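Magnesium transporter (Enterococcus faecalis, PDB 2OUX) probably carries magnesium ions across the cell membrane as a homodimer, this chain being its cytosolic part, with an N domain and a pair of CBS domains. Local coordinates at residues E137-I142 and V214-Q220; T98-V102 and E127-L132; F147-A152 and I173-V179. The contacts are given in a common frame with arbitrary orientation. Residues are numbered along the deposited sequence.

Overall arrangement
Contact 2 is the most deeply buried of the three: two helices of the N domain, joined through mostly apolar side chains, with no hydrogen bond between them. Contacts 1 and 3 belong to the CBS pair, are partly buried and are held largely by backbone hydrogen bonds. Contact 3 is a parallel strand pairing inside the first CBS motif, and along the chain it is nested within the loop that contact 1 closes between helix 139-142 and the second motif. Contacts 1 and 2 touch where G140 meets L131, their centres about 14 Å apart; contact 3 touches neither. Each contact includes a magnesium ligand: A141 in contact 1, D99 in contact 2 and Y177 in contact 3.

Contact 1: residues E137-I142 and V214-Q220; sequences ETAGAI and VHVGDDQ. With MG (magnesium ion), chain D.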
ATOM      1  N   GLU A 137     -21.597   3.678   1.512  1.00 38.33           N
ATOM      2  CA  GLU A 137     -20.702   4.721   2.003  1.00 35.71           C
ATOM      3  C   GLU A 137     -20.188   4.573   3.425  1.00 34.51           C
ATOM      4  O   GLU A 137     -19.597   5.501   3.974  1.00 31.89           O
ATOM      5  CB  GLU A 137     -21.331   6.103   1.811  1.00 37.70           C
ATOM      6  CG  GLU A 137     -21.778   6.360   0.381  1.00 40.52           C
ATOM      7  CD  GLU A 137     -21.836   7.831   0.031  1.00 42.32           C
ATOM      8  OE1 GLU A 137     -22.475   8.611   0.773  1.00 44.24           O
ATOM      9  OE2 GLU A 137     -21.241   8.207  -0.999  1.00 43.00           O
ATOM     10  N   THR A 138     -20.407   3.399   4.012  1.00 34.91           N
ATOM     11  CA  THR A 138     -19.914   3.093   5.350  1.00 34.02           C
ATOM     12  C   THR A 138     -18.775   2.083   5.177  1.00 35.26           C
ATOM     13  O   THR A 138     -18.672   1.425   4.142  1.00 34.09           O
ATOM     14  CB  THR A 138     -20.983   2.425   6.228  1.00 35.69           C
ATOM     15  OG1 THR A 138     -21.317   1.144   5.674  1.00 32.71           O
ATOM     16  CG2 THR A 138     -22.236   3.306   6.326  1.00 32.72           C
ATOM     17  N   ALA A 139     -17.939   1.947   6.200  1.00 34.19           N
ATOM     18  CA  ALA A 139     -16.823   1.015   6.151  1.00 31.42           C
ATOM     19  C   ALA A 139     -17.233  -0.382   5.694  1.00 32.08           C
ATOM     20  O   ALA A 139     -16.515  -1.023   4.925  1.00 32.51           O
ATOM     21  CB  ALA A 139     -16.164   0.930   7.505  1.00 29.17           C
ATOM     22  N   GLY A 140     -18.374  -0.864   6.178  1.00 30.08           N
ATOM     23  CA  GLY A 140     -18.816  -2.193   5.796  1.00 30.60           C
ATOM     24  C   GLY A 140     -19.079  -2.293   4.306  1.00 29.80           C
ATOM     25  O   GLY A 140     -18.941  -3.353   3.706  1.00 31.47           O
ATOM     26  N   ALA A 141     -19.450  -1.166   3.714  1.00 30.34           N
ATOM     27  CA  ALA A 141     -19.746  -1.105   2.304  1.00 29.20           C
ATOM     28  C   ALA A 141     -18.498  -1.037   1.439  1.00 29.09           C
ATOM     29  O   ALA A 141     -18.574  -1.336   0.266  1.00 29.05           O
ATOM     30  CB  ALA A 141     -20.646   0.087   2.014  1.00 29.04           C
ATOM     31  N   ILE A 142     -17.351  -0.645   1.989  1.00 27.09           N
ATOM     32  CA  ILE A 142     -16.151  -0.576   1.159  1.00 27.08           C
ATOM     33  C   ILE A 142     -15.046  -1.524   1.615  1.00 26.20           C
ATOM     34  O   ILE A 142     -13.965  -1.540   1.039  1.00 23.69           O
ATOM     35  CB  ILE A 142     -15.576   0.852   1.108  1.00 28.59           C
ATOM     36  CG1 ILE A 142     -15.256   1.334   2.517  1.00 27.31           C
ATOM     37  CG2 ILE A 142     -16.575   1.791   0.414  1.00 32.00           C
ATOM     38  CD1 ILE A 142     -14.435   2.605   2.539  1.00 28.24           C
ATOM     39  N   VAL A 214     -11.174   0.646  12.543  1.00 31.14           N
ATOM     40  CA  VAL A 214     -12.356   1.482  12.388  1.00 29.68           C
ATOM     41  C   VAL A 214     -13.580   0.607  12.624  1.00 31.00           C
ATOM     42  O   VAL A 214     -13.489  -0.625  12.563  1.00 30.46           O
ATOM     43  CB  VAL A 214     -12.427   2.088  10.967  1.00 29.21           C
ATOM     44  CG1 VAL A 214     -11.202   2.948  10.712  1.00 25.67           C
ATOM     45  CG2 VAL A 214     -12.511   0.972   9.920  1.00 26.63           C
ATOM     46  N   HIS A 215     -14.719   1.244  12.895  1.00 31.32           N
ATOM     47  CA  HIS A 215     -15.968   0.529  13.147  1.00 32.56           C
ATOM     48  C   HIS A 215     -16.706   0.344  11.825  1.00 31.20           C
ATOM     49  O   HIS A 215     -16.699   1.230  10.980  1.00 31.95           O
ATOM     50  CB  HIS A 215     -16.846   1.319  14.131  1.00 34.00           C
ATOM     51  CG  HIS A 215     -18.148   0.648  14.454  1.00 34.20           C
ATOM     52  ND1 HIS A 215     -18.230  -0.491  15.225  1.00 35.80           N
ATOM     53  CD2 HIS A 215     -19.424   0.952  14.100  1.00 33.03           C
ATOM     54  CE1 HIS A 215     -19.495  -0.863  15.334  1.00 36.15           C
ATOM     55  NE2 HIS A 215     -20.237  -0.002  14.658  1.00 35.23           N
ATOM     56  N   VAL A 216     -17.354  -0.800  11.655  1.00 31.45           N
ATOM     57  CA  VAL A 216     -18.056  -1.088  10.407  1.00 33.63           C
ATOM     58  C   VAL A 216     -19.066  -0.015   9.954  1.00 33.88           C
ATOM     59  O   VAL A 216     -19.348   0.123   8.759  1.00 32.11           O
ATOM     60  CB  VAL A 216     -18.745  -2.473  10.490  1.00 34.65           C
ATOM     61  CG1 VAL A 216     -19.785  -2.486  11.601  1.00 36.45           C
ATOM     62  CG2 VAL A 216     -19.350  -2.825   9.153  1.00 35.94           C
ATOM     63  N   GLY A 217     -19.584   0.764  10.899  1.00 34.54           N
ATOM     64  CA  GLY A 217     -20.546   1.792  10.546  1.00 34.46           C
ATOM     65  C   GLY A 217     -19.964   3.178  10.328  1.00 35.64           C
ATOM     66  O   GLY A 217     -20.706   4.110  10.017  1.00 35.06           O
ATOM     67  N   ASP A 218     -18.649   3.329  10.477  1.00 35.22           N
ATOM     68  CA  ASP A 218     -18.032   4.637  10.296  1.00 35.32           C
ATOM     69  C   ASP A 218     -18.141   5.127   8.867  1.00 35.71           C
ATOM     70  O   ASP A 218     -18.255   4.335   7.937  1.00 37.20           O
ATOM     71  CB  ASP A 218     -16.563   4.617  10.714  1.00 35.61           C
ATOM     72  CG  ASP A 218     -16.369   4.135  12.132  1.00 37.01           C
ATOM     73  OD1 ASP A 218     -17.279   4.345  12.963  1.00 38.49           O
ATOM     74  OD2 ASP A 218     -15.301   3.554  12.417  1.00 38.03           O
ATOM     75  N   ASP A 219     -18.096   6.443   8.702  1.00 36.19           N
ATOM     76  CA  ASP A 219     -18.207   7.061   7.392  1.00 37.07           C
ATOM     77  C   ASP A 219     -16.931   6.961   6.573  1.00 37.45           C
ATOM     78  O   ASP A 219     -15.858   7.336   7.041  1.00 37.50           O
ATOM     79  CB  ASP A 219     -18.583   8.530   7.537  1.00 37.97           C
ATOM     80  CG  ASP A 219     -18.696   9.230   6.200  1.00 40.60           C
ATOM     81  OD1 ASP A 219     -19.571   8.846   5.401  1.00 41.27           O
ATOM     82  OD2 ASP A 219     -17.905  10.157   5.943  1.00 44.26           O
ATOM     83  N   GLN A 220     -17.059   6.494   5.334  1.00 35.41           N
ATOM     84  CA  GLN A 220     -15.894   6.346   4.471  1.00 35.15           C
ATOM     85  C   GLN A 220     -14.923   7.522   4.555  1.00 34.28           C
ATOM     86  O   GLN A 220     -13.714   7.326   4.561  1.00 35.71           O
ATOM     87  CB  GLN A 220     -16.319   6.108   3.015  1.00 33.53           C
ATOM     88  CG  GLN A 220     -17.105   7.237   2.353  1.00 32.63           C
ATOM     89  CD  GLN A 220     -17.549   6.867   0.949  1.00 30.81           C
ATOM     90  OE1 GLN A 220     -17.853   5.709   0.683  1.00 30.85           O
ATOM     91  NE2 GLN A 220     -17.604   7.844   0.052  1.00 29.13           N
TER
HETATM   92 MG    MG D 402     -19.025  -1.900  -1.729  1.00 32.96          MG
HETATM   93  O   HOH W   1     -21.288  -1.695  -0.964  1.00 24.36           O
HETATM   94  O   HOH W   2     -19.611   0.086  -2.218  1.00 31.97           O
HETATM   95  O   HOH W   3     -16.933  -1.336  -2.356  1.00 21.72           O
HETATM   96  O   HOH W   4     -18.646  -3.922  -1.320  1.00 23.34           O
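This contact lies within the CBS pair: E137-I142, which ends in the short, weakly bonded helix 139-142, docks on the loop that links strand 214-215 to helix 220-230 in the second CBS motif. Follow the main-chain donors first. Q220 N gives its proton to E137 O at 3.0 Å and A139 N gives one to D218 O at 3.0 Å, so T138 and D219 form a single isolated bridge, their CA atoms 4.8 Å apart. One step on, G140 N reaches V216 O at 2.9 Å. At this point G140 has no CB, which matters because one would run into V216 CG2.

The loop stays in shape through its own bonds. A type I turn from H215 to D218 is closed by D218 N to H215 O at 2.9 Å, and D218 OD2 turns back to accept H215 N at a very short 2.4 Å. D219 is the N-cap of helix 220-230, with a weak bond from E221 N to its carboxylate.

Other polar ends are satisfied from outside: T138 OG1 by E135 O, and Q220 NE2 by E260 OE2. E260 and E137 both belong to a magnesium site. Apolar contact is modest, as where I142 CD1 lies 4.0 Å from Q220 CB. On the short helix, T138 O takes A141 N at 2.7 Å, and the carbonyl of A141 is engaged by metal: A141 O sits 2.1 Å from a magnesium ion that also binds four waters and D103 OD1.

Contact 2: residues T98-V102 and E127-L132; sequences TDNAV and EIKELL. With MG (magnesium ion), chain F.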
ATOM      1  N   THR A  98     -14.914 -10.207  -2.387  1.00 24.08           N
ATOM      2  CA  THR A  98     -16.241  -9.860  -1.915  1.00 22.50           C
ATOM      3  C   THR A  98     -16.658  -8.403  -2.103  1.00 24.54           C
ATOM      4  O   THR A  98     -17.746  -8.129  -2.588  1.00 26.46           O
ATOM      5  CB  THR A  98     -16.381 -10.243  -0.461  1.00 24.88           C
ATOM      6  OG1 THR A  98     -15.926 -11.599  -0.300  1.00 23.03           O
ATOM      7  CG2 THR A  98     -17.847 -10.132  -0.021  1.00 24.21           C
ATOM      8  N   ASP A  99     -15.811  -7.456  -1.741  1.00 25.81           N
ATOM      9  CA  ASP A  99     -16.216  -6.069  -1.897  1.00 27.25           C
ATOM     10  C   ASP A  99     -16.601  -5.788  -3.348  1.00 28.63           C
ATOM     11  O   ASP A  99     -17.609  -5.127  -3.616  1.00 28.36           O
ATOM     12  CB  ASP A  99     -15.105  -5.123  -1.430  1.00 27.11           C
ATOM     13  CG  ASP A  99     -13.827  -5.269  -2.231  1.00 27.48           C
ATOM     14  OD1 ASP A  99     -13.641  -6.267  -2.966  1.00 22.93           O
ATOM     15  OD2 ASP A  99     -13.001  -4.361  -2.098  1.00 26.86           O
ATOM     16  N   ASN A 100     -15.818  -6.315  -4.284  1.00 28.21           N
ATOM     17  CA  ASN A 100     -16.089  -6.105  -5.696  1.00 28.11           C
ATOM     18  C   ASN A 100     -17.326  -6.862  -6.150  1.00 28.32           C
ATOM     19  O   ASN A 100     -18.067  -6.383  -7.005  1.00 29.31           O
ATOM     20  CB  ASN A 100     -14.892  -6.533  -6.542  1.00 28.59           C
ATOM     21  CG  ASN A 100     -13.646  -5.720  -6.239  1.00 28.80           C
ATOM     22  OD1 ASN A 100     -13.719  -4.511  -6.014  1.00 27.24           O
ATOM     23  ND2 ASN A 100     -12.491  -6.378  -6.254  1.00 25.26           N
ATOM     24  N   ALA A 101     -17.549  -8.042  -5.587  1.00 27.21           N
ATOM     25  CA  ALA A 101     -18.720  -8.825  -5.958  1.00 29.51           C
ATOM     26  C   ALA A 101     -19.990  -8.077  -5.537  1.00 28.23           C
ATOM     27  O   ALA A 101     -20.896  -7.874  -6.348  1.00 27.72           O
ATOM     28  CB  ALA A 101     -18.667 -10.196  -5.305  1.00 27.51           C
ATOM     29  N   VAL A 102     -20.044  -7.673  -4.269  1.00 28.51           N
ATOM     30  CA  VAL A 102     -21.192  -6.942  -3.748  1.00 28.52           C
ATOM     31  C   VAL A 102     -21.494  -5.723  -4.621  1.00 29.20           C
ATOM     32  O   VAL A 102     -22.653  -5.456  -4.938  1.00 28.97           O
ATOM     33  CB  VAL A 102     -20.952  -6.488  -2.283  1.00 28.87           C
ATOM     34  CG1 VAL A 102     -21.926  -5.384  -1.900  1.00 29.37           C
ATOM     35  CG2 VAL A 102     -21.128  -7.666  -1.349  1.00 27.95           C
ATOM     36  N   GLU A 127     -20.128 -14.828   2.428  1.00 40.39           N
ATOM     37  CA  GLU A 127     -19.538 -13.513   2.668  1.00 41.38           C
ATOM     38  C   GLU A 127     -20.230 -12.409   1.872  1.00 40.13           C
ATOM     39  O   GLU A 127     -20.412 -11.297   2.368  1.00 38.74           O
ATOM     40  CB  GLU A 127     -18.046 -13.517   2.330  1.00 44.55           C
ATOM     41  CG  GLU A 127     -17.159 -14.264   3.319  1.00 49.73           C
ATOM     42  CD  GLU A 127     -17.328 -15.762   3.248  1.00 54.14           C
ATOM     43  OE1 GLU A 127     -17.414 -16.300   2.121  1.00 58.10           O
ATOM     44  OE2 GLU A 127     -17.357 -16.411   4.316  1.00 57.54           O
ATOM     45  N   ILE A 128     -20.608 -12.717   0.637  1.00 38.53           N
ATOM     46  CA  ILE A 128     -21.282 -11.739  -0.206  1.00 38.05           C
ATOM     47  C   ILE A 128     -22.600 -11.307   0.453  1.00 39.68           C
ATOM     48  O   ILE A 128     -22.992 -10.131   0.391  1.00 37.47           O
ATOM     49  CB  ILE A 128     -21.608 -12.320  -1.611  1.00 38.05           C
ATOM     50  CG1 ILE A 128     -20.325 -12.553  -2.419  1.00 38.29           C
ATOM     51  CG2 ILE A 128     -22.572 -11.389  -2.328  1.00 36.05           C
ATOM     52  CD1 ILE A 128     -19.463 -11.329  -2.557  1.00 43.20           C
ATOM     53  N   LYS A 129     -23.287 -12.258   1.079  1.00 39.57           N
ATOM     54  CA  LYS A 129     -24.559 -11.947   1.714  1.00 42.04           C
ATOM     55  C   LYS A 129     -24.420 -11.070   2.947  1.00 40.97           C
ATOM     56  O   LYS A 129     -25.271 -10.219   3.196  1.00 39.86           O
ATOM     57  CB  LYS A 129     -25.332 -13.235   2.044  1.00 43.86           C
ATOM     58  CG  LYS A 129     -26.073 -13.803   0.828  1.00 45.78           C
ATOM     59  CD  LYS A 129     -26.988 -14.972   1.170  1.00 46.49           C
ATOM     60  CE  LYS A 129     -27.848 -15.345  -0.035  1.00 46.42           C
ATOM     61  NZ  LYS A 129     -28.667 -16.575   0.185  1.00 47.24           N
ATOM     62  N   GLU A 130     -23.346 -11.252   3.707  1.00 41.17           N
ATOM     63  CA  GLU A 130     -23.140 -10.437   4.898  1.00 40.50           C
ATOM     64  C   GLU A 130     -22.927  -8.976   4.519  1.00 39.82           C
ATOM     65  O   GLU A 130     -23.674  -8.090   4.943  1.00 39.39           O
ATOM     66  CB  GLU A 130     -21.917 -10.911   5.677  1.00 42.57           C
ATOM     67  CG  GLU A 130     -21.943 -12.365   6.102  1.00 47.51           C
ATOM     68  CD  GLU A 130     -20.626 -12.794   6.727  1.00 50.14           C
ATOM     69  OE1 GLU A 130     -19.578 -12.637   6.068  1.00 50.49           O
ATOM     70  OE2 GLU A 130     -20.635 -13.282   7.876  1.00 53.12           O
ATOM     71  N   LEU A 131     -21.911  -8.734   3.700  1.00 39.23           N
ATOM     72  CA  LEU A 131     -21.559  -7.376   3.305  1.00 37.16           C
ATOM     73  C   LEU A 131     -22.596  -6.602   2.504  1.00 36.58           C
ATOM     74  O   LEU A 131     -22.491  -5.382   2.376  1.00 35.01           O
ATOM     75  CB  LEU A 131     -20.210  -7.379   2.571  1.00 35.03           C
ATOM     76  CG  LEU A 131     -18.960  -7.470   3.466  1.00 32.87           C
ATOM     77  CD1 LEU A 131     -18.984  -8.750   4.291  1.00 30.73           C
ATOM     78  CD2 LEU A 131     -17.711  -7.439   2.592  1.00 31.40           C
ATOM     79  N   LEU A 132     -23.586  -7.300   1.958  1.00 38.54           N
ATOM     80  CA  LEU A 132     -24.643  -6.636   1.194  1.00 40.86           C
ATOM     81  C   LEU A 132     -25.531  -5.844   2.141  1.00 41.61           C
ATOM     82  O   LEU A 132     -26.200  -4.896   1.732  1.00 41.45           O
ATOM     83  CB  LEU A 132     -25.505  -7.656   0.452  1.00 39.56           C
ATOM     84  CG  LEU A 132     -25.048  -8.130  -0.926  1.00 39.53           C
ATOM     85  CD1 LEU A 132     -25.929  -9.281  -1.361  1.00 40.09           C
ATOM     86  CD2 LEU A 132     -25.123  -6.983  -1.932  1.00 39.61           C
TER
HETATM   87 MG    MG F 406     -11.015  -3.844  -2.574  1.00 28.46          MG
HETATM   88  O   HOH W   5     -10.950  -5.980  -3.477  1.00 18.69           O
HETATM   89  O   HOH W   6     -11.659  -3.253  -4.847  1.00 26.02           O
HETATM   90  O   HOH W   7     -10.274  -4.525  -0.563  1.00 22.76           O
HETATM   91  O   HOH W   8      -9.074  -3.679  -3.371  1.00 29.25           O
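V102, I128 and T98 do most of the work where helix 98-107 crosses helix 122-131. Over these short segments the axes approach to 9.2 Å and cross at -67°, and no hydrogen bond passes between them; the join is van der Waals contact, side chains against side chains and backbone carbonyls.

V102 gives up the largest area. Its CG2 lies 4.1 Å from I128 CG2, 4.0 Å from L131 CB and 3.5 Å from the carbonyl I128 O, while its CG1 meets L132 CD2 at 3.6 Å. One valine touches I128, L131 and L132 together. I128 packs in return: with chi1 and chi2 both m, its CD1 is directed into the space beside T98 and A101, although the modelled gap to A101 CB is too short to be taken literally. T98 stands where the backbones come nearest, its CA 5.6 Å from that of I128. Its methyl faces the partner helix, with CG2 3.7 Å from E127 O and 3.8 Å from L131 CD2, and its hydroxyl OG1 is hydrogen-bonded to E146 and T145.

D99 and N100 point away from this seam. D99 OD2 binds a magnesium ion at 2.1 Å, and one metal-bound water, water 5, donates to D99 OD1 at 2.8 Å. Water 6 lies 2.7 Å from N100 OD1 and could donate, though other acceptors compete. D252, on helix 250-262 of the CBS part, is the other protein ligand. This is the all-helical MgtE N domain, with helix packed on helix behind a hydrated magnesium site that bridges it to the CBS pair.

Contact 3: residues F147-A152 and I173-V179; sequences FVSIVA and IYYVYVV
V148, I150, V176 and V178 form the apolar centre of a parallel strand pair, the two strands of the beta-alpha-beta unit (strand 149-150, helix 156-166, strand 175-179) in the first CBS motif. V148, V176 and V178 are t rotamers, while I150 is p at chi1, t at chi2. CG1 of I150 lies 3.8 Å from V176 CG1 and 4.2 Å from V178 CG2; V148 CG1 is 4.0 Å from V176 CG1, and V148 CG2 is 3.9 Å from I173 CG2. A152 CB is 3.9 Å from V178 CG1.

The other face carries S149 and Y177. Y177, an m rotamer, extends over strands 234-238 and 244-249 of the second motif, and with A234 it binds a magnesium ion.

The backbones are extended over V148-V151 and Y175-V179; I173, Y174 (psi near 0) and A152 leave the strand conformation. S149 pairs with Y177 and I150 with V178, CA atoms 4.6 and 4.9 Å apart. Y177 N donates to V148 O at 2.9 Å, I150 N to Y177 O at 2.8 Å and V179 N to I150 O at 2.8 Å. Before these, water 9 accepts from V148 N at 2.9 Å and donates to Y175 O at 2.8 Å.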
ATOM      1  N   PHE A 147      -8.733 -11.202   4.434  1.00 26.20           N
ATOM      2  CA  PHE A 147      -7.592 -10.720   5.215  1.00 28.00           C
ATOM      3  C   PHE A 147      -6.935 -11.899   5.939  1.00 29.54           C
ATOM      4  O   PHE A 147      -7.528 -12.973   6.067  1.00 29.72           O
ATOM      5  CB  PHE A 147      -8.050  -9.682   6.250  1.00 26.16           C
ATOM      6  CG  PHE A 147      -9.097 -10.200   7.213  1.00 28.19           C
ATOM      7  CD1 PHE A 147      -8.755 -11.088   8.229  1.00 24.33           C
ATOM      8  CD2 PHE A 147     -10.437  -9.836   7.072  1.00 25.47           C
ATOM      9  CE1 PHE A 147      -9.726 -11.612   9.085  1.00 24.65           C
ATOM     10  CE2 PHE A 147     -11.417 -10.354   7.925  1.00 26.56           C
ATOM     11  CZ  PHE A 147     -11.059 -11.246   8.935  1.00 25.64           C
ATOM     12  N   VAL A 148      -5.718 -11.688   6.425  1.00 28.91           N
ATOM     13  CA  VAL A 148      -5.005 -12.739   7.136  1.00 29.45           C
ATOM     14  C   VAL A 148      -5.044 -12.528   8.643  1.00 28.05           C
ATOM     15  O   VAL A 148      -4.633 -11.485   9.143  1.00 28.22           O
ATOM     16  CB  VAL A 148      -3.518 -12.805   6.715  1.00 28.83           C
ATOM     17  CG1 VAL A 148      -2.826 -13.954   7.435  1.00 28.92           C
ATOM     18  CG2 VAL A 148      -3.410 -12.960   5.213  1.00 30.57           C
ATOM     19  N   SER A 149      -5.527 -13.525   9.369  1.00 27.09           N
ATOM     20  CA  SER A 149      -5.567 -13.426  10.820  1.00 29.02           C
ATOM     21  C   SER A 149      -4.961 -14.676  11.457  1.00 28.70           C
ATOM     22  O   SER A 149      -5.097 -15.783  10.934  1.00 29.48           O
ATOM     23  CB  SER A 149      -7.010 -13.232  11.297  1.00 30.77           C
ATOM     24  OG  SER A 149      -7.875 -14.179  10.707  1.00 31.57           O
ATOM     25  N   ILE A 150      -4.278 -14.488  12.578  1.00 27.80           N
ATOM     26  CA  ILE A 150      -3.652 -15.590  13.299  1.00 28.78           C
ATOM     27  C   ILE A 150      -3.841 -15.365  14.792  1.00 29.49           C
ATOM     28  O   ILE A 150      -4.318 -14.307  15.210  1.00 27.65           O
ATOM     29  CB  ILE A 150      -2.136 -15.655  13.024  1.00 26.99           C
ATOM     30  CG1 ILE A 150      -1.492 -14.327  13.433  1.00 29.84           C
ATOM     31  CG2 ILE A 150      -1.883 -15.974  11.571  1.00 23.43           C
ATOM     32  CD1 ILE A 150       0.020 -14.350  13.483  1.00 31.93           C
ATOM     33  N   VAL A 151      -3.473 -16.366  15.590  1.00 32.52           N
ATOM     34  CA  VAL A 151      -3.572 -16.258  17.042  1.00 34.25           C
ATOM     35  C   VAL A 151      -2.202 -15.888  17.577  1.00 35.84           C
ATOM     36  O   VAL A 151      -1.182 -16.165  16.938  1.00 35.70           O
ATOM     37  CB  VAL A 151      -3.999 -17.587  17.706  1.00 34.96           C
ATOM     38  CG1 VAL A 151      -5.398 -17.956  17.273  1.00 35.31           C
ATOM     39  CG2 VAL A 151      -3.007 -18.694  17.350  1.00 33.98           C
ATOM     40  N   ALA A 152      -2.192 -15.281  18.759  1.00 36.65           N
ATOM     41  CA  ALA A 152      -0.964 -14.842  19.411  1.00 38.43           C
ATOM     42  C   ALA A 152       0.058 -15.925  19.782  1.00 40.75           C
ATOM     43  O   ALA A 152       1.225 -15.812  19.413  1.00 41.33           O
ATOM     44  CB  ALA A 152      -1.318 -14.035  20.650  1.00 37.36           C
ATOM     45  N   ILE A 173      -1.391  -9.533   2.378  1.00 25.37           N
ATOM     46  CA  ILE A 173      -0.782 -10.252   3.475  1.00 23.08           C
ATOM     47  C   ILE A 173       0.253  -9.336   4.098  1.00 20.80           C
ATOM     48  O   ILE A 173       0.985  -9.745   4.984  1.00 20.22           O
ATOM     49  CB  ILE A 173      -0.065 -11.542   2.988  1.00 26.16           C
ATOM     50  CG1 ILE A 173       1.173 -11.189   2.155  1.00 28.63           C
ATOM     51  CG2 ILE A 173      -1.032 -12.388   2.168  1.00 26.43           C
ATOM     52  CD1 ILE A 173       2.109 -12.361   1.955  1.00 28.57           C
ATOM     53  N   TYR A 174       0.308  -8.091   3.637  1.00 20.06           N
ATOM     54  CA  TYR A 174       1.300  -7.159   4.153  1.00 21.00           C
ATOM     55  C   TYR A 174       1.051  -6.713   5.577  1.00 22.62           C
ATOM     56  O   TYR A 174       1.889  -6.070   6.198  1.00 23.38           O
ATOM     57  CB  TYR A 174       1.468  -5.984   3.186  1.00 19.54           C
ATOM     58  CG  TYR A 174       2.064  -6.475   1.871  1.00 18.42           C
ATOM     59  CD1 TYR A 174       2.958  -7.547   1.861  1.00 16.46           C
ATOM     60  CD2 TYR A 174       1.703  -5.912   0.651  1.00 15.70           C
ATOM     61  CE1 TYR A 174       3.473  -8.059   0.666  1.00 18.59           C
ATOM     62  CE2 TYR A 174       2.213  -6.413  -0.556  1.00 20.40           C
ATOM     63  CZ  TYR A 174       3.100  -7.492  -0.537  1.00 19.96           C
ATOM     64  OH  TYR A 174       3.594  -8.011  -1.714  1.00 19.68           O
ATOM     65  N   TYR A 175      -0.117  -7.073   6.090  1.00 24.73           N
ATOM     66  CA  TYR A 175      -0.462  -6.809   7.476  1.00 26.43           C
ATOM     67  C   TYR A 175      -1.070  -8.121   7.926  1.00 25.91           C
ATOM     68  O   TYR A 175      -1.873  -8.713   7.203  1.00 27.36           O
ATOM     69  CB  TYR A 175      -1.503  -5.687   7.615  1.00 26.39           C
ATOM     70  CG  TYR A 175      -0.924  -4.297   7.584  1.00 29.13           C
ATOM     71  CD1 TYR A 175       0.097  -3.938   8.455  1.00 32.22           C
ATOM     72  CD2 TYR A 175      -1.389  -3.342   6.682  1.00 29.25           C
ATOM     73  CE1 TYR A 175       0.642  -2.664   8.433  1.00 34.46           C
ATOM     74  CE2 TYR A 175      -0.849  -2.065   6.649  1.00 31.24           C
ATOM     75  CZ  TYR A 175       0.165  -1.734   7.524  1.00 34.14           C
ATOM     76  OH  TYR A 175       0.720  -0.476   7.497  1.00 38.46           O
ATOM     77  N   VAL A 176      -0.672  -8.597   9.096  1.00 27.02           N
ATOM     78  CA  VAL A 176      -1.230  -9.836   9.627  1.00 26.36           C
ATOM     79  C   VAL A 176      -1.928  -9.475  10.924  1.00 27.01           C
ATOM     80  O   VAL A 176      -1.300  -8.982  11.859  1.00 26.43           O
ATOM     81  CB  VAL A 176      -0.137 -10.874   9.918  1.00 27.39           C
ATOM     82  CG1 VAL A 176      -0.766 -12.162  10.426  1.00 27.53           C
ATOM     83  CG2 VAL A 176       0.670 -11.142   8.654  1.00 28.19           C
ATOM     84  N   TYR A 177      -3.230  -9.711  10.983  1.00 27.15           N
ATOM     85  CA  TYR A 177      -3.987  -9.381  12.183  1.00 27.62           C
ATOM     86  C   TYR A 177      -4.007 -10.531  13.185  1.00 27.36           C
ATOM     87  O   TYR A 177      -4.057 -11.700  12.809  1.00 29.27           O
ATOM     88  CB  TYR A 177      -5.395  -8.956  11.772  1.00 25.13           C
ATOM     89  CG  TYR A 177      -5.335  -7.801  10.799  1.00 24.21           C
ATOM     90  CD1 TYR A 177      -5.134  -6.495  11.253  1.00 22.13           C
ATOM     91  CD2 TYR A 177      -5.357  -8.026   9.419  1.00 22.91           C
ATOM     92  CE1 TYR A 177      -4.945  -5.441  10.362  1.00 17.14           C
ATOM     93  CE2 TYR A 177      -5.173  -6.975   8.517  1.00 20.59           C
ATOM     94  CZ  TYR A 177      -4.958  -5.692   9.002  1.00 20.78           C
ATOM     95  OH  TYR A 177      -4.694  -4.678   8.123  1.00 20.23           O
ATOM     96  N   VAL A 178      -3.942 -10.193  14.466  1.00 27.29           N
ATOM     97  CA  VAL A 178      -3.944 -11.209  15.504  1.00 26.67           C
ATOM     98  C   VAL A 178      -5.270 -11.168  16.239  1.00 27.36           C
ATOM     99  O   VAL A 178      -5.685 -10.117  16.700  1.00 30.37           O
ATOM    100  CB  VAL A 178      -2.796 -10.976  16.515  1.00 27.27           C
ATOM    101  CG1 VAL A 178      -2.752 -12.113  17.536  1.00 25.68           C
ATOM    102  CG2 VAL A 178      -1.458 -10.878  15.775  1.00 27.00           C
ATOM    103  N   VAL A 179      -5.941 -12.309  16.328  1.00 28.09           N
ATOM    104  CA  VAL A 179      -7.221 -12.387  17.027  1.00 28.78           C
ATOM    105  C   VAL A 179      -7.170 -13.493  18.068  1.00 30.17           C
ATOM    106  O   VAL A 179      -6.252 -14.305  18.067  1.00 29.90           O
ATOM    107  CB  VAL A 179      -8.401 -12.724  16.076  1.00 27.98           C
ATOM    108  CG1 VAL A 179      -8.628 -11.600  15.077  1.00 26.32           C
ATOM    109  CG2 VAL A 179      -8.127 -14.036  15.364  1.00 24.88           C
TER
HETATM  110  O   HOH W   9      -4.166  -9.319   5.700  1.00 18.09           O